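Local coordinates for succinylglutamate desuccinylase (Vibrio parahaemolyticus, PDB 2BCO), which probably hydrolyses N-succinyl-L-glutamate to succinate and L-glutamate, the last step of arginine degradation by the AST pathway, using one zinc ion per subunit, at residues A[60-64]-A[110-114]; A[150-154]-A[203-207]; A[65-71]-A[223-229]. The contacts are given in a common frame with arbitrary orientation. Numbering follows the deposited sequence.

Interaction 1 (A[60-64]-A[110-114]); sequences CGIHG and ENLNR. With ZN (zinc ion), chain C.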
ATOM      1  N   CYS A  60      -1.847  -0.325   7.361  1.00 11.59           N
ATOM      2  CA  CYS A  60      -1.331   1.023   7.313  1.00 14.22           C
ATOM      3  C   CYS A  60      -0.176   1.088   8.292  1.00 14.29           C
ATOM      4  O   CYS A  60      -0.015   0.204   9.140  1.00 13.19           O
ATOM      5  CB  CYS A  60      -2.415   2.026   7.709  1.00 12.95           C
ATOM      6  SG  CYS A  60      -3.030   1.803   9.360  1.00 15.15           S
ATOM      7  N   GLY A  61       0.639   2.127   8.165  1.00 12.65           N
ATOM      8  CA  GLY A  61       1.751   2.274   9.075  1.00 12.20           C
ATOM      9  C   GLY A  61       2.962   1.369   8.905  1.00 11.84           C
ATOM     10  O   GLY A  61       3.738   1.251   9.846  1.00 13.61           O
ATOM     11  N   ILE A  62       3.131   0.726   7.748  1.00  9.17           N
ATOM     12  CA  ILE A  62       4.309  -0.110   7.522  1.00  9.83           C
ATOM     13  C   ILE A  62       5.497   0.818   7.794  1.00 12.14           C
ATOM     14  O   ILE A  62       6.538   0.399   8.309  1.00 13.64           O
ATOM     15  CB  ILE A  62       4.361  -0.647   6.059  1.00  9.52           C
ATOM     16  CG1 ILE A  62       3.474  -1.887   5.938  1.00 11.84           C
ATOM     17  CG2 ILE A  62       5.800  -0.997   5.650  1.00  7.66           C
ATOM     18  CD1 ILE A  62       3.870  -3.029   6.878  1.00  8.66           C
ATOM     19  N   HIS A  63       5.299   2.086   7.439  1.00 10.88           N
ATOM     20  CA  HIS A  63       6.257   3.167   7.652  1.00 11.64           C
ATOM     21  C   HIS A  63       5.556   4.027   8.708  1.00 11.53           C
ATOM     22  O   HIS A  63       4.432   4.481   8.494  1.00 10.28           O
ATOM     23  CB  HIS A  63       6.476   3.952   6.353  1.00 10.28           C
ATOM     24  CG  HIS A  63       7.284   3.204   5.339  1.00 12.72           C
ATOM     25  ND1 HIS A  63       7.212   3.458   3.987  1.00 11.59           N
ATOM     26  CD2 HIS A  63       8.203   2.221   5.485  1.00 13.49           C
ATOM     27  CE1 HIS A  63       8.047   2.663   3.344  1.00 11.64           C
ATOM     28  NE2 HIS A  63       8.661   1.903   4.229  1.00 13.33           N
ATOM     29  N   GLY A  64       6.222   4.232   9.844  1.00 14.58           N
ATOM     30  CA  GLY A  64       5.637   4.971  10.955  1.00 12.75           C
ATOM     31  C   GLY A  64       5.088   6.367  10.757  1.00 14.19           C
ATOM     32  O   GLY A  64       4.028   6.692  11.299  1.00 13.82           O
ATOM     33  N   GLU A 110      15.420  -0.634  10.280  1.00 17.57           N
ATOM     34  CA  GLU A 110      15.438  -0.843   8.832  1.00 17.95           C
ATOM     35  C   GLU A 110      14.038  -0.711   8.209  1.00 14.12           C
ATOM     36  O   GLU A 110      13.038  -0.969   8.868  1.00 12.64           O
ATOM     37  CB  GLU A 110      16.006  -2.228   8.531  1.00 25.75           C
ATOM     38  CG  GLU A 110      16.808  -2.305   7.255  1.00 31.88           C
ATOM     39  CD  GLU A 110      17.080  -3.733   6.835  1.00 32.04           C
ATOM     40  OE1 GLU A 110      17.359  -4.553   7.726  1.00 33.19           O
ATOM     41  OE2 GLU A 110      17.020  -4.032   5.620  1.00 32.70           O
ATOM     42  N   ASN A 111      13.983  -0.305   6.944  1.00 15.55           N
ATOM     43  CA  ASN A 111      12.721  -0.139   6.211  1.00 12.55           C
ATOM     44  C   ASN A 111      11.929  -1.446   6.268  1.00 11.79           C
ATOM     45  O   ASN A 111      12.318  -2.440   5.666  1.00 11.47           O
ATOM     46  CB  ASN A 111      13.014   0.211   4.747  1.00 12.18           C
ATOM     47  CG  ASN A 111      11.752   0.531   3.932  1.00 13.12           C
ATOM     48  OD1 ASN A 111      10.628   0.218   4.323  1.00 12.40           O
ATOM     49  ND2 ASN A 111      11.951   1.147   2.786  1.00 15.49           N
ATOM     50  N   LEU A 112      10.807  -1.436   6.973  1.00  9.39           N
ATOM     51  CA  LEU A 112       9.995  -2.636   7.119  1.00 11.57           C
ATOM     52  C   LEU A 112       9.529  -3.205   5.763  1.00 10.31           C
ATOM     53  O   LEU A 112       9.395  -4.417   5.596  1.00 10.46           O
ATOM     54  CB  LEU A 112       8.775  -2.317   7.994  1.00  9.58           C
ATOM     55  CG  LEU A 112       8.101  -3.413   8.821  1.00 14.20           C
ATOM     56  CD1 LEU A 112       6.772  -2.888   9.358  1.00 13.86           C
ATOM     57  CD2 LEU A 112       7.867  -4.642   7.991  1.00 13.01           C
ATOM     58  N   ASN A 113       9.306  -2.333   4.789  1.00 13.88           N
ATOM     59  CA  ASN A 113       8.806  -2.785   3.503  1.00 13.89           C
ATOM     60  C   ASN A 113       9.831  -3.315   2.503  1.00 15.00           C
ATOM     61  O   ASN A 113       9.591  -3.312   1.299  1.00 18.68           O
ATOM     62  CB  ASN A 113       7.954  -1.683   2.876  1.00 11.79           C
ATOM     63  CG  ASN A 113       6.725  -2.229   2.197  1.00 13.02           C
ATOM     64  OD1 ASN A 113       6.166  -3.242   2.624  1.00 13.59           O
ATOM     65  ND2 ASN A 113       6.286  -1.560   1.150  1.00 12.05           N
ATOM     66  N   ARG A 114      10.961  -3.792   3.016  1.00 11.85           N
ATOM     67  CA  ARG A 114      12.012  -4.383   2.200  1.00 13.79           C
ATOM     68  C   ARG A 114      12.357  -5.750   2.785  1.00 11.36           C
ATOM     69  O   ARG A 114      13.237  -6.447   2.295  1.00 11.00           O
ATOM     70  CB  ARG A 114      13.262  -3.501   2.212  1.00 29.86           C
ATOM     71  CG  ARG A 114      13.272  -2.430   1.135  1.00 41.69           C
ATOM     72  CD  ARG A 114      14.352  -1.379   1.386  1.00 49.78           C
ATOM     73  NE  ARG A 114      14.245  -0.258   0.452  1.00 58.11           N
ATOM     74  CZ  ARG A 114      14.805   0.935   0.637  1.00 61.93           C
ATOM     75  NH1 ARG A 114      15.520   1.178   1.727  1.00 65.07           N
ATOM     76  NH2 ARG A 114      14.646   1.892  -0.268  1.00 65.75           N
TER
HETATM   77 ZN    ZN C 501       5.311   4.090   2.722  1.00 46.01          ZN
HETATM   78  O   HOH W   1       9.332   0.857   8.405  1.00 15.77           O
HETATM   79  O   HOH W   2       6.289   5.370   0.732  1.00 20.89           O

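Interaction 2 (A[150-154]-A[203-207]); sequences WHLDL and FSWYS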
ATOM      1  N   TRP A 150      -8.023  -9.856  -0.951  1.00 12.42           N
ATOM      2  CA  TRP A 150      -7.613  -8.479  -1.223  1.00 11.67           C
ATOM      3  C   TRP A 150      -6.617  -8.010  -0.171  1.00 10.49           C
ATOM      4  O   TRP A 150      -6.715  -8.373   0.995  1.00 10.34           O
ATOM      5  CB  TRP A 150      -8.803  -7.512  -1.164  1.00 12.42           C
ATOM      6  CG  TRP A 150      -9.812  -7.640  -2.261  1.00 12.80           C
ATOM      7  CD1 TRP A 150     -10.631  -8.700  -2.505  1.00 13.96           C
ATOM      8  CD2 TRP A 150     -10.159  -6.629  -3.220  1.00 14.31           C
ATOM      9  NE1 TRP A 150     -11.485  -8.406  -3.540  1.00 16.63           N
ATOM     10  CE2 TRP A 150     -11.228  -7.143  -3.988  1.00 15.04           C
ATOM     11  CE3 TRP A 150      -9.703  -5.330  -3.469  1.00 14.62           C
ATOM     12  CZ2 TRP A 150     -11.815  -6.411  -5.031  1.00 16.28           C
ATOM     13  CZ3 TRP A 150     -10.296  -4.599  -4.506  1.00 16.56           C
ATOM     14  CH2 TRP A 150     -11.352  -5.138  -5.259  1.00 14.98           C
ATOM     15  N   HIS A 151      -5.662  -7.195  -0.592  1.00 11.25           N
ATOM     16  CA  HIS A 151      -4.700  -6.629   0.334  1.00  9.90           C
ATOM     17  C   HIS A 151      -4.372  -5.222  -0.120  1.00  9.72           C
ATOM     18  O   HIS A 151      -3.736  -5.012  -1.149  1.00 11.09           O
ATOM     19  CB  HIS A 151      -3.409  -7.446   0.416  1.00 11.12           C
ATOM     20  CG  HIS A 151      -2.458  -6.940   1.460  1.00 12.30           C
ATOM     21  ND1 HIS A 151      -1.269  -7.568   1.760  1.00 13.01           N
ATOM     22  CD2 HIS A 151      -2.531  -5.863   2.280  1.00 14.52           C
ATOM     23  CE1 HIS A 151      -0.649  -6.901   2.719  1.00 15.64           C
ATOM     24  NE2 HIS A 151      -1.393  -5.862   3.053  1.00 16.43           N
ATOM     25  N   LEU A 152      -4.834  -4.260   0.659  1.00 11.35           N
ATOM     26  CA  LEU A 152      -4.596  -2.859   0.378  1.00  9.84           C
ATOM     27  C   LEU A 152      -3.654  -2.324   1.454  1.00  9.67           C
ATOM     28  O   LEU A 152      -4.045  -2.161   2.612  1.00  9.52           O
ATOM     29  CB  LEU A 152      -5.922  -2.092   0.395  1.00  7.39           C
ATOM     30  CG  LEU A 152      -6.861  -2.152  -0.816  1.00 11.69           C
ATOM     31  CD1 LEU A 152      -6.889  -3.524  -1.440  1.00 15.54           C
ATOM     32  CD2 LEU A 152      -8.249  -1.766  -0.368  1.00  6.65           C
ATOM     33  N   ASP A 153      -2.406  -2.085   1.067  1.00 11.43           N
ATOM     34  CA  ASP A 153      -1.391  -1.557   1.979  1.00 11.85           C
ATOM     35  C   ASP A 153      -1.324  -0.042   1.792  1.00 11.40           C
ATOM     36  O   ASP A 153      -0.864   0.439   0.755  1.00 12.91           O
ATOM     37  CB  ASP A 153      -0.021  -2.165   1.669  1.00  6.84           C
ATOM     38  CG  ASP A 153       1.006  -1.817   2.720  1.00  6.23           C
ATOM     39  OD1 ASP A 153       2.220  -1.921   2.459  1.00  4.94           O
ATOM     40  OD2 ASP A 153       0.583  -1.439   3.828  1.00 10.86           O
ATOM     41  N   LEU A 154      -1.745   0.703   2.809  1.00 13.43           N
ATOM     42  CA  LEU A 154      -1.802   2.166   2.723  1.00 13.05           C
ATOM     43  C   LEU A 154      -0.574   2.956   3.184  1.00 15.32           C
ATOM     44  O   LEU A 154      -0.180   2.903   4.355  1.00 14.06           O
ATOM     45  CB  LEU A 154      -3.041   2.645   3.474  1.00  8.80           C
ATOM     46  CG  LEU A 154      -4.273   1.753   3.265  1.00  9.13           C
ATOM     47  CD1 LEU A 154      -5.483   2.361   3.996  1.00  5.03           C
ATOM     48  CD2 LEU A 154      -4.560   1.612   1.752  1.00  6.57           C
ATOM     49  N   PHE A 203       5.237  -5.598   1.553  1.00  9.68           N
ATOM     50  CA  PHE A 203       4.169  -6.321   2.217  1.00 10.57           C
ATOM     51  C   PHE A 203       3.079  -6.680   1.201  1.00 12.94           C
ATOM     52  O   PHE A 203       2.511  -7.777   1.241  1.00 15.00           O
ATOM     53  CB  PHE A 203       3.618  -5.436   3.334  1.00  5.55           C
ATOM     54  CG  PHE A 203       2.643  -6.121   4.252  1.00  7.87           C
ATOM     55  CD1 PHE A 203       2.749  -7.483   4.531  1.00  7.37           C
ATOM     56  CD2 PHE A 203       1.651  -5.383   4.891  1.00  5.66           C
ATOM     57  CE1 PHE A 203       1.892  -8.089   5.436  1.00  7.25           C
ATOM     58  CE2 PHE A 203       0.790  -5.978   5.803  1.00  8.19           C
ATOM     59  CZ  PHE A 203       0.907  -7.339   6.072  1.00  7.52           C
ATOM     60  N   SER A 204       2.800  -5.746   0.293  1.00 10.09           N
ATOM     61  CA  SER A 204       1.806  -5.931  -0.756  1.00  9.64           C
ATOM     62  C   SER A 204       2.234  -7.054  -1.706  1.00 10.07           C
ATOM     63  O   SER A 204       1.442  -7.934  -2.049  1.00  8.83           O
ATOM     64  CB  SER A 204       1.644  -4.622  -1.540  1.00 11.75           C
ATOM     65  OG  SER A 204       0.755  -4.779  -2.623  1.00 20.21           O
ATOM     66  N   TRP A 205       3.492  -7.010  -2.135  1.00 13.38           N
ATOM     67  CA  TRP A 205       4.024  -8.031  -3.030  1.00 13.11           C
ATOM     68  C   TRP A 205       3.943  -9.408  -2.375  1.00 11.75           C
ATOM     69  O   TRP A 205       3.634 -10.392  -3.036  1.00 14.96           O
ATOM     70  CB  TRP A 205       5.485  -7.733  -3.400  1.00  9.58           C
ATOM     71  CG  TRP A 205       6.210  -8.931  -3.990  1.00 14.27           C
ATOM     72  CD1 TRP A 205       6.216  -9.324  -5.296  1.00 15.51           C
ATOM     73  CD2 TRP A 205       6.959  -9.930  -3.270  1.00 11.39           C
ATOM     74  NE1 TRP A 205       6.916 -10.500  -5.433  1.00 13.81           N
ATOM     75  CE2 TRP A 205       7.380 -10.891  -4.214  1.00 13.26           C
ATOM     76  CE3 TRP A 205       7.312 -10.097  -1.927  1.00 11.40           C
ATOM     77  CZ2 TRP A 205       8.138 -12.022  -3.845  1.00 14.91           C
ATOM     78  CZ3 TRP A 205       8.067 -11.223  -1.564  1.00 11.88           C
ATOM     79  CH2 TRP A 205       8.470 -12.166  -2.522  1.00 12.44           C
ATOM     80  N   TYR A 206       4.217  -9.476  -1.075  1.00 12.07           N
ATOM     81  CA  TYR A 206       4.177 -10.754  -0.367  1.00 12.94           C
ATOM     82  C   TYR A 206       2.805 -11.435  -0.436  1.00 13.13           C
ATOM     83  O   TYR A 206       2.718 -12.654  -0.581  1.00 14.71           O
ATOM     84  CB  TYR A 206       4.568 -10.564   1.098  1.00 13.70           C
ATOM     85  CG  TYR A 206       4.596 -11.848   1.886  1.00 14.90           C
ATOM     86  CD1 TYR A 206       5.727 -12.658   1.891  1.00 16.86           C
ATOM     87  CD2 TYR A 206       3.488 -12.261   2.632  1.00 15.67           C
ATOM     88  CE1 TYR A 206       5.765 -13.849   2.628  1.00 17.52           C
ATOM     89  CE2 TYR A 206       3.515 -13.449   3.370  1.00 14.18           C
ATOM     90  CZ  TYR A 206       4.658 -14.235   3.361  1.00 15.82           C
ATOM     91  OH  TYR A 206       4.716 -15.394   4.099  1.00 18.87           O
ATOM     92  N   SER A 207       1.743 -10.649  -0.305  1.00 11.31           N
ATOM     93  CA  SER A 207       0.392 -11.187  -0.361  1.00 10.27           C
ATOM     94  C   SER A 207       0.044 -11.628  -1.773  1.00  9.65           C
ATOM     95  O   SER A 207      -0.591 -12.653  -1.962  1.00  8.99           O
ATOM     96  CB  SER A 207      -0.619 -10.138   0.115  1.00 14.17           C
ATOM     97  OG  SER A 207      -0.595 -10.027   1.526  1.00 19.69           O
TER
HETATM   98  O   HOH W   3       3.680  -2.694   0.472  1.00 15.76           O

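Interaction 3 (A[65-71]-A[223-229]); sequences DETAPME and VARIGEN. With ZN (zinc ion), chain C.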
ATOM      1  N   ASP A  65       5.798   7.196   9.994  1.00 16.92           N
ATOM      2  CA  ASP A  65       5.362   8.574   9.763  1.00 19.35           C
ATOM      3  C   ASP A  65       4.242   8.795   8.733  1.00 18.04           C
ATOM      4  O   ASP A  65       3.875   9.929   8.466  1.00 21.05           O
ATOM      5  CB  ASP A  65       6.575   9.452   9.405  1.00 10.21           C
ATOM      6  CG  ASP A  65       7.391   8.890   8.253  1.00 14.30           C
ATOM      7  OD1 ASP A  65       7.030   7.825   7.705  1.00 14.10           O
ATOM      8  OD2 ASP A  65       8.409   9.514   7.891  1.00 16.54           O
ATOM      9  N   GLU A  66       3.685   7.733   8.167  1.00 12.86           N
ATOM     10  CA  GLU A  66       2.614   7.894   7.171  1.00 12.22           C
ATOM     11  C   GLU A  66       1.251   7.728   7.838  1.00 11.40           C
ATOM     12  O   GLU A  66       0.569   6.715   7.684  1.00 11.51           O
ATOM     13  CB  GLU A  66       2.850   6.891   6.036  1.00 11.45           C
ATOM     14  CG  GLU A  66       4.120   7.261   5.268  1.00  9.78           C
ATOM     15  CD  GLU A  66       4.633   6.162   4.379  1.00 12.85           C
ATOM     16  OE1 GLU A  66       3.841   5.264   4.031  1.00 17.19           O
ATOM     17  OE2 GLU A  66       5.826   6.203   4.021  1.00  9.96           O
ATOM     18  N   THR A  67       0.860   8.774   8.559  1.00  8.45           N
ATOM     19  CA  THR A  67      -0.347   8.787   9.367  1.00  9.03           C
ATOM     20  C   THR A  67      -1.742   8.930   8.768  1.00  9.48           C
ATOM     21  O   THR A  67      -2.686   8.365   9.315  1.00 10.11           O
ATOM     22  CB  THR A  67      -0.198   9.851  10.493  1.00 11.62           C
ATOM     23  OG1 THR A  67      -0.321  11.168   9.933  1.00 10.17           O
ATOM     24  CG2 THR A  67       1.189   9.731  11.155  1.00  8.84           C
ATOM     25  N   ALA A  68      -1.887   9.684   7.680  1.00 10.33           N
ATOM     26  CA  ALA A  68      -3.202   9.889   7.061  1.00  9.82           C
ATOM     27  C   ALA A  68      -4.058   8.617   6.944  1.00 12.15           C
ATOM     28  O   ALA A  68      -5.210   8.598   7.376  1.00 15.18           O
ATOM     29  CB  ALA A  68      -3.044  10.549   5.685  1.00 11.27           C
ATOM     30  N   PRO A  69      -3.511   7.536   6.365  1.00 12.87           N
ATOM     31  CA  PRO A  69      -4.326   6.322   6.253  1.00 12.85           C
ATOM     32  C   PRO A  69      -4.706   5.753   7.621  1.00 14.15           C
ATOM     33  O   PRO A  69      -5.776   5.154   7.778  1.00 16.59           O
ATOM     34  CB  PRO A  69      -3.432   5.369   5.457  1.00 18.23           C
ATOM     35  CG  PRO A  69      -2.585   6.302   4.642  1.00 20.69           C
ATOM     36  CD  PRO A  69      -2.235   7.376   5.651  1.00 19.89           C
HETATM   37  N   MSE A  70      -3.823   5.935   8.598  1.00  7.63           N
HETATM   38  CA  MSE A  70      -4.074   5.447   9.946  1.00  8.94           C
HETATM   39  C   MSE A  70      -5.307   6.158  10.491  1.00  7.98           C
HETATM   40  O   MSE A  70      -6.152   5.538  11.140  1.00 10.94           O
HETATM   41  CB  MSE A  70      -2.863   5.720  10.848  1.00  3.58           C
HETATM   42  CG  MSE A  70      -1.543   5.211  10.285  1.00  8.08           C
HETATM   43 SE   MSE A  70      -0.013   5.432  11.477  1.00 37.84          SE
HETATM   44  CE  MSE A  70      -0.656   6.938  12.520  1.00 17.52           C
ATOM     45  N   GLU A  71      -5.410   7.459  10.215  1.00 11.98           N
ATOM     46  CA  GLU A  71      -6.551   8.254  10.666  1.00 11.96           C
ATOM     47  C   GLU A  71      -7.821   7.768   9.974  1.00 10.51           C
ATOM     48  O   GLU A  71      -8.866   7.650  10.614  1.00  7.78           O
ATOM     49  CB  GLU A  71      -6.352   9.749  10.359  1.00 15.04           C
ATOM     50  CG  GLU A  71      -5.160  10.412  11.048  1.00 13.27           C
ATOM     51  CD  GLU A  71      -5.388  11.916  11.289  1.00 18.87           C
ATOM     52  OE1 GLU A  71      -4.579  12.750  10.810  1.00 12.78           O
ATOM     53  OE2 GLU A  71      -6.392  12.254  11.960  1.00 17.15           O
ATOM     54  N   VAL A 223       3.440  12.659   3.904  1.00  7.71           N
ATOM     55  CA  VAL A 223       3.551  12.414   5.334  1.00 11.14           C
ATOM     56  C   VAL A 223       3.310  13.693   6.143  1.00 10.30           C
ATOM     57  O   VAL A 223       3.711  14.785   5.744  1.00 10.70           O
ATOM     58  CB  VAL A 223       4.954  11.843   5.715  1.00 21.52           C
ATOM     59  CG1 VAL A 223       5.355  10.753   4.738  1.00 23.38           C
ATOM     60  CG2 VAL A 223       5.990  12.936   5.737  1.00 20.98           C
ATOM     61  N   ALA A 224       2.640  13.540   7.279  1.00 13.65           N
ATOM     62  CA  ALA A 224       2.360  14.654   8.177  1.00 12.28           C
ATOM     63  C   ALA A 224       1.937  14.038   9.490  1.00 12.52           C
ATOM     64  O   ALA A 224       1.569  12.864   9.534  1.00 14.72           O
ATOM     65  CB  ALA A 224       1.241  15.545   7.612  1.00  7.06           C
ATOM     66  N   ARG A 225       1.987  14.817  10.564  1.00 14.46           N
ATOM     67  CA  ARG A 225       1.608  14.295  11.869  1.00 12.20           C
ATOM     68  C   ARG A 225       0.116  14.005  11.920  1.00 14.06           C
ATOM     69  O   ARG A 225      -0.658  14.485  11.090  1.00 15.76           O
ATOM     70  CB  ARG A 225       1.965  15.294  12.975  1.00 14.50           C
ATOM     71  CG  ARG A 225       3.379  15.856  12.886  1.00 17.45           C
ATOM     72  CD  ARG A 225       3.701  16.802  14.043  1.00 15.77           C
ATOM     73  NE  ARG A 225       5.054  17.327  13.932  1.00 14.10           N
ATOM     74  CZ  ARG A 225       5.396  18.386  13.204  1.00 15.55           C
ATOM     75  NH1 ARG A 225       4.481  19.069  12.521  1.00 18.82           N
ATOM     76  NH2 ARG A 225       6.666  18.738  13.122  1.00 12.87           N
ATOM     77  N   ILE A 226      -0.276  13.197  12.895  1.00 14.26           N
ATOM     78  CA  ILE A 226      -1.666  12.862  13.106  1.00 17.03           C
ATOM     79  C   ILE A 226      -2.416  14.154  13.496  1.00 17.32           C
ATOM     80  O   ILE A 226      -1.927  14.944  14.315  1.00 16.91           O
ATOM     81  CB  ILE A 226      -1.786  11.816  14.239  1.00 16.29           C
ATOM     82  CG1 ILE A 226      -1.165  10.493  13.779  1.00 19.91           C
ATOM     83  CG2 ILE A 226      -3.233  11.657  14.656  1.00 16.42           C
ATOM     84  CD1 ILE A 226      -1.217   9.354  14.810  1.00 19.02           C
ATOM     85  N   GLY A 227      -3.591  14.355  12.901  1.00 14.65           N
ATOM     86  CA  GLY A 227      -4.387  15.534  13.174  1.00 11.52           C
ATOM     87  C   GLY A 227      -3.906  16.725  12.367  1.00 14.90           C
ATOM     88  O   GLY A 227      -4.442  17.831  12.483  1.00 16.01           O
ATOM     89  N   GLU A 228      -2.887  16.500  11.543  1.00 10.79           N
ATOM     90  CA  GLU A 228      -2.326  17.568  10.729  1.00  8.56           C
ATOM     91  C   GLU A 228      -2.240  17.174   9.251  1.00  9.20           C
ATOM     92  O   GLU A 228      -1.455  17.746   8.496  1.00  8.68           O
ATOM     93  CB  GLU A 228      -0.935  17.957  11.272  1.00 10.49           C
ATOM     94  CG  GLU A 228      -0.966  18.529  12.697  1.00  7.90           C
ATOM     95  CD  GLU A 228       0.413  18.899  13.252  1.00 10.72           C
ATOM     96  OE1 GLU A 228       1.394  18.996  12.480  1.00  9.69           O
ATOM     97  OE2 GLU A 228       0.508  19.111  14.479  1.00 13.56           O
ATOM     98  N   ASN A 229      -3.056  16.205   8.842  1.00 10.40           N
ATOM     99  CA  ASN A 229      -3.066  15.754   7.450  1.00 12.34           C
ATOM    100  C   ASN A 229      -4.096  16.486   6.590  1.00 11.93           C
ATOM    101  O   ASN A 229      -5.058  17.064   7.097  1.00 12.09           O
ATOM    102  CB  ASN A 229      -3.348  14.244   7.374  1.00 13.61           C
ATOM    103  CG  ASN A 229      -2.139  13.403   7.751  1.00 10.67           C
ATOM    104  OD1 ASN A 229      -1.088  13.489   7.116  1.00 10.21           O
ATOM    105  ND2 ASN A 229      -2.284  12.590   8.784  1.00 10.97           N
TER
HETATM  106 ZN    ZN C 501       5.311   4.090   2.722  1.00 46.01          ZN
HETATM  107  O   HOH W   4       0.505  11.459   6.686  1.00 15.90           O
HETATM  108  O   HOH W   2       6.289   5.370   0.732  1.00 20.89           O

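Interaction 1 (A[60-64]-A[110-114])
The loop that leaves strand 55-60 carries the HxxE zinc motif of the AspA/AstE family, a branch of the M14-type zinc hydrolases, and here its first ligand, His63, meets the loop 110-114. Three residues do most of the work: Ile62, Leu112 and His63. Ile62 and Leu112 point at each other, with their CA atoms 6.2 Å apart, and close the apolar side of the contact: Ile62 CD1 lies 3.8 Å from Leu112 CD1, and that same Leu112 methyl sits 3.5 Å from Ile62 O. On its other branch Ile62 CG2 packs against Asn113 CB at 3.6 Å. Helix 125-141 backs this patch, since Leu133 touches Ile62 while Ile129 and Ala130 touch Leu112. Water 1 fills the gap between the backbones, donating to Ile62 O at 2.8 Å and accepting from Leu112 N at 3.1 Å.

His63 works at both ends of its ring. His63 ND1 binds the zinc at 2.4 Å, in a site completed by Glu66, His155 and water 2. NE2 then has to carry the proton, and it gives it to Asn111 OD1, which lies near the ring plane at its edge. This second-shell bond probably helps to set the orientation of the imidazole. Asn111 is itself held by an Asx turn, while the amide oxygen of Asn113 is taken by the backbone nitrogen of Phe203. Asn111 OD1 therefore accepts twice, from His63 NE2 at 2.6 Å and from Asn113 N at 2.9 Å.

Interaction 2 (A[150-154]-A[203-207])
This is a buried strand-to-helix contact in the middle of the catalytic domain, where the start of helix 203-211 lies along one face of strand 149-157. The two short segments run almost exactly antiparallel, at 173°, with their axes 8.5 Å apart. His151 and Asp153, two apart on the strand, both send their CB toward the helix, whereas Trp150 and Leu152 point away.

His151 gives up the most surface. Its ring edge meets the face of Phe203 in a T-shaped stack, with centroids 4.5 Å apart, planes at 84° and His151 CE1 only 3.5 Å from Phe203 CD2. One turn further along the helix, Ser207 OG lies 2.6 Å from His151 ND1 in a hydrogen bond, and at the other ring nitrogen NE2 bonds to Ser59 of the neighbouring strand 55-60. The fold is the α/β fold of the zinc exopeptidase clan, built on a mixed β-sheet: strand 149-157 pairs in parallel with 55-60 and 214-220, and helices pack on its faces.

Asp153 is the link to the metal site. Its OD1 accepts a hydrogen bond from His155 NE2, a second-shell contact that probably helps to orient this zinc ligand, while OD2 bonds to Ser59. Water 3 donates to Asp153 OD1 at 2.6 Å and accepts from Ser204 N at 3.2 Å, tying the carboxylate to the first turn of the helix.

Interaction 3 (A[65-71]-A[223-229])
Val223, in the loop after strand 214-220, lies over the zinc-binding turn: its CB is 3.5 Å from Asp65 O and its CG1 3.7 Å from Glu66 CG. Glu66 turns its carboxylate the other way, holding the zinc through OE1 at 2.3 Å and OE2 at 2.5 Å, with OE1 also bonded to Cys156 N. Next, Ala224 O accepts a hydrogen bond from Thr67 OG1, 2.6 Å away. Arg225 starts a type II turn ending at Glu228, and those two close a salt bridge, NH1 to OE1, at 3.1 Å. Within the turn, Ile226 CD1 meets CE of selenomethionine Met70 at 3.4 Å, and Gly227, at positive phi, donates from N to Glu71 OE1 at 2.8 Å. Asn229 finishes the job: ND2 donates to Thr67 OG1 at 2.7 Å and to Glu71 OE1 at 3.1 Å, while water 4 lies 2.6 Å from Asn229 OD1, to which it probably donates, and accepts from Ala68 N at 3.1 Å. Thr67 OG1 thus donates and accepts at once, and Glu71 OE1 accepts two hydrogen bonds, so the polar network holds the loop to the start of helix 68-81, just beyond zinc ligand Glu66.

Overall arrangement
All three interactions belong to the catalytic domain. Interactions 1 and 3 share the zinc and water 2, and their first segments follow directly in sequence, together supplying two of the three protein ligands; interaction 2 stands behind the third, His155. Interactions 1 and 2 are buried and touch each other, through the hydrogen bond between Asn113 and Phe203 and through Ile62 packed on Asp153 and Phe203. Interaction 3 is partly exposed and relies on a broader polar network plus the largest buried area, 421 Å², whereas the two inner contacts combine apolar or aromatic packing with a single direct hydrogen bond each. Leu154 against Pro69 joins interactions 2 and 3.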